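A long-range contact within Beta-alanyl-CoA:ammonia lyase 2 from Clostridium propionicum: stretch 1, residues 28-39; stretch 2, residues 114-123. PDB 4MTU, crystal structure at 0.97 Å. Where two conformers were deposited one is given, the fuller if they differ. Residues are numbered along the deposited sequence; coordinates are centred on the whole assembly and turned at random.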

# COMPACT_ATOMS: atom_id res chain seq x y z
N ARG A 28 2.06 -7.88 -11.30
CA ARG A 28 1.00 -8.21 -10.35
C ARG A 28 0.62 -9.68 -10.45
O ARG A 28 0.27 -10.32 -9.45
CB ARG A 28 -0.22 -7.31 -10.63
CG ARG A 28 -1.44 -7.60 -9.77
CD ARG A 28 -1.22 -7.28 -8.34
NE ARG A 28 -2.37 -7.62 -7.48
CZ ARG A 28 -2.59 -8.81 -7.00
NH1 ARG A 28 -1.77 -9.82 -7.25
NH2 ARG A 28 -3.62 -9.02 -6.20
N ILE A 29 0.64 -10.22 -11.69
CA ILE A 29 0.35 -11.64 -11.86
C ILE A 29 1.45 -12.49 -11.21
O ILE A 29 1.16 -13.49 -10.55
CB ILE A 29 0.26 -11.98 -13.38
CG1 ILE A 29 -0.93 -11.24 -14.02
CG2 ILE A 29 0.19 -13.47 -13.56
CD1 ILE A 29 -0.96 -11.35 -15.55
N VAL A 30 2.72 -12.09 -11.40
CA VAL A 30 3.83 -12.82 -10.82
C VAL A 30 3.76 -12.78 -9.29
O VAL A 30 4.02 -13.81 -8.67
CB VAL A 30 5.15 -12.27 -11.37
CG1 VAL A 30 6.33 -13.03 -10.78
CG2 VAL A 30 5.18 -12.33 -12.90
N ASN A 31 3.34 -11.69 -8.72
CA ASN A 31 3.14 -11.61 -7.28
C ASN A 31 2.17 -12.70 -6.82
O ASN A 31 2.38 -13.43 -5.87
CB ASN A 31 2.67 -10.20 -6.95
CG ASN A 31 2.45 -10.04 -5.47
OD1 ASN A 31 3.07 -10.72 -4.71
ND2 ASN A 31 1.55 -9.21 -5.04
N GLN A 32 1.03 -12.80 -7.56
CA GLN A 32 0.03 -13.78 -7.17
C GLN A 32 0.51 -15.21 -7.38
O GLN A 32 0.24 -16.07 -6.52
CB GLN A 32 -1.32 -13.55 -7.92
CG GLN A 32 -2.45 -14.09 -7.12
CD GLN A 32 -2.64 -13.37 -5.82
OE1 GLN A 32 -2.51 -12.13 -5.76
NE2 GLN A 32 -2.93 -14.08 -4.77
N TRP A 33 1.22 -15.47 -8.47
CA TRP A 33 1.77 -16.83 -8.68
C TRP A 33 2.76 -17.19 -7.56
O TRP A 33 2.82 -18.37 -7.19
CB TRP A 33 2.44 -16.90 -10.01
CG TRP A 33 1.49 -16.95 -11.19
CD1 TRP A 33 0.19 -17.36 -11.19
CD2 TRP A 33 1.83 -16.62 -12.54
NE1 TRP A 33 -0.33 -17.30 -12.47
CE2 TRP A 33 0.68 -16.84 -13.32
CE3 TRP A 33 2.98 -16.11 -13.14
CZ2 TRP A 33 0.65 -16.62 -14.72
CZ3 TRP A 33 2.96 -15.88 -14.49
CH2 TRP A 33 1.80 -16.12 -15.27
N GLY A 34 3.49 -16.22 -7.01
CA GLY A 34 4.34 -16.53 -5.88
C GLY A 34 3.52 -17.08 -4.71
O GLY A 34 3.94 -18.04 -4.04
N ASP A 35 2.37 -16.46 -4.45
CA ASP A 35 1.51 -16.91 -3.34
C ASP A 35 0.83 -18.25 -3.64
O ASP A 35 0.65 -19.07 -2.75
CB ASP A 35 0.50 -15.85 -3.00
CG ASP A 35 1.04 -14.57 -2.41
OD1 ASP A 35 2.29 -14.52 -2.13
OD2 ASP A 35 0.20 -13.65 -2.21
N VAL A 36 0.46 -18.49 -4.92
CA VAL A 36 -0.06 -19.78 -5.33
C VAL A 36 0.99 -20.87 -5.10
O VAL A 36 0.72 -21.94 -4.56
CB VAL A 36 -0.51 -19.75 -6.82
CG1 VAL A 36 -0.89 -21.13 -7.30
CG2 VAL A 36 -1.70 -18.80 -6.99
N GLY A 37 2.22 -20.59 -5.55
CA GLY A 37 3.32 -21.52 -5.36
C GLY A 37 3.55 -21.81 -3.86
O GLY A 37 3.78 -22.96 -3.47
N THR A 38 3.51 -20.77 -3.04
CA THR A 38 3.68 -20.96 -1.60
C THR A 38 2.63 -21.95 -1.10
O THR A 38 2.93 -22.86 -0.33
CB THR A 38 3.56 -19.61 -0.87
OG1 THR A 38 4.61 -18.74 -1.32
CG2 THR A 38 3.70 -19.80 0.63
N GLU A 39 1.36 -21.75 -1.50
CA GLU A 39 0.29 -22.61 -1.01
C GLU A 39 0.56 -24.07 -1.41
O GLU A 39 0.39 -25.01 -0.60
CB GLU A 39 -1.06 -22.13 -1.55
CG GLU A 39 -2.22 -22.74 -0.80
CD GLU A 39 -3.59 -22.22 -1.19
OE1 GLU A 39 -3.71 -21.15 -1.78
OE2 GLU A 39 -4.59 -22.91 -0.84
N LEU A 114 -7.47 -15.76 -21.25
CA LEU A 114 -6.15 -16.08 -20.78
C LEU A 114 -5.27 -14.83 -20.74
O LEU A 114 -5.08 -14.16 -21.76
CB LEU A 114 -5.47 -17.09 -21.69
CG LEU A 114 -4.07 -17.58 -21.23
CD1 LEU A 114 -4.13 -18.38 -19.95
CD2 LEU A 114 -3.45 -18.36 -22.38
N CYS A 115 -4.68 -14.55 -19.57
CA CYS A 115 -3.84 -13.37 -19.36
C CYS A 115 -2.38 -13.74 -19.13
O CYS A 115 -1.51 -12.84 -19.24
CB CYS A 115 -4.34 -12.51 -18.21
SG CYS A 115 -5.98 -11.83 -18.50
N GLY A 116 -2.04 -14.97 -18.78
CA GLY A 116 -0.65 -15.29 -18.60
C GLY A 116 -0.47 -16.79 -18.34
O GLY A 116 -1.37 -17.45 -17.86
N THR A 117 0.75 -17.23 -18.66
CA THR A 117 1.18 -18.58 -18.29
C THR A 117 2.63 -18.51 -17.84
O THR A 117 3.38 -17.59 -18.19
CB THR A 117 1.07 -19.54 -19.48
OG1 THR A 117 1.94 -19.09 -20.53
CG2 THR A 117 -0.30 -19.70 -20.00
N ALA A 118 3.07 -19.52 -17.08
CA ALA A 118 4.45 -19.60 -16.66
C ALA A 118 4.77 -21.03 -16.15
O ALA A 118 3.88 -21.75 -15.72
CB ALA A 118 4.75 -18.66 -15.50
N THR A 119 6.06 -21.32 -16.18
CA THR A 119 6.62 -22.48 -15.44
C THR A 119 7.57 -21.93 -14.39
O THR A 119 8.41 -21.10 -14.75
CB THR A 119 7.37 -23.40 -16.38
OG1 THR A 119 6.46 -23.81 -17.41
CG2 THR A 119 7.94 -24.61 -15.66
N GLY A 120 7.46 -22.39 -13.15
CA GLY A 120 8.32 -21.93 -12.08
C GLY A 120 8.84 -23.05 -11.25
O GLY A 120 8.36 -24.20 -11.35
N SER A 121 9.84 -22.77 -10.48
CA SER A 121 10.37 -23.75 -9.55
C SER A 121 10.58 -23.18 -8.18
O SER A 121 10.99 -22.02 -8.04
CB SER A 121 11.72 -24.11 -10.16
OG SER A 121 11.50 -25.01 -11.23
N LEU A 122 10.24 -23.97 -7.20
CA LEU A 122 10.31 -23.64 -5.81
C LEU A 122 11.23 -24.68 -5.10
O LEU A 122 11.45 -25.76 -5.61
CB LEU A 122 8.98 -23.53 -5.08
CG LEU A 122 8.03 -22.47 -5.70
CD1 LEU A 122 7.17 -23.08 -6.74
CD2 LEU A 122 7.20 -21.79 -4.63
N PHE A 123 11.75 -24.27 -3.95
CA PHE A 123 12.76 -25.07 -3.23
C PHE A 123 12.40 -25.17 -1.76
O PHE A 123 12.02 -24.21 -1.12
CB PHE A 123 14.11 -24.33 -3.34
CG PHE A 123 15.24 -24.91 -2.56
CD1 PHE A 123 16.03 -25.90 -3.12
CD2 PHE A 123 15.54 -24.45 -1.29
CE1 PHE A 123 17.08 -26.42 -2.38
CE2 PHE A 123 16.58 -24.97 -0.59
CZ PHE A 123 17.32 -25.94 -1.15

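How do the two backbones lie against each other? Residues 28-39 form part of a longer helix, and residues 114-123 run as a strand alongside it. Their axes approach to 9.6 Å, and their N-to-C directions differ by 49°, so the two segments advance in broadly the same sense while crossing obliquely. The nearest CA pairs give the register: Ile 29 lies nearest Gly 116 (CA to CA 7.7 Å), Trp 33 nearest Ala 118 (CA to CA 8.9 Å) and Gly 37 nearest Leu 122 (CA to CA 7.3 Å). The helix residues are four apart, close to one turn, and so fall on one face. The strand residues are separated by even numbers, which keeps them on one side of the strand. No hydrogen bond passes between the stretches; the backbone bonds found here run within the helix, as in Gly 37 N to Trp 33 O at 2.8 Å, and the contact rests on packing.

What fills the middle, where the backbones stand farther apart than at the other two register pairs? Trp 33 does, with the largest covered area of any residue here. With chi1 at -74° (m), its indole reaches across to the strand and touches three consecutive residues. Its CZ3 is 3.5 Å from Ala 118 CB, a close apolar contact, while its CH2 comes to 3.6 Å from Thr 117 C. At the ring edge, near the ring plane, CZ2 is 3.8 Å from Gly 116 C. Much of what the indole meets is therefore main chain. Its polar atom NE1 is hydrogen-bonded elsewhere in the structure.

Why does it matter that Gly 116 and Gly 37 lack side chains? At Gly 116, an ideal CB would point toward the helix and sit only 3.3 Å from Trp 33 CH2, a tight approach to the indole. The same ideal CB would be 3.8 Å from Ile 29 CD1. Gly 37 presents the reverse arrangement, a bare point on the helix facing a large side chain on the strand. Leu 122, with chi1 at -58° (m), points toward the helix and brings its CD2 to 3.7 Å from Gly 37 C and 4.1 Å from Thr 38 N. An ideal CB on Gly 37 would be just 3.1 Å from that CD2, which is tight.

How does the contact close at its other end, and what stays out of it? Ile 29 points toward the strand and extends CD1 to 4.0 Å from Cys 115 O and 4.5 Å from Cys 115 CB, a looser fit than the one around the indole. The side chain of Thr 38 points away, although its N lies near Leu 122, and its OG1 donates to Gly 34 O at 2.9 Å, returning its hydroxyl to the helix. Arg 28 and Gln 32, by contrast, are out of reach of the strand; they pair along the helix, with Arg 28 NH1 donating to Gln 32 OE1 at 2.8 Å.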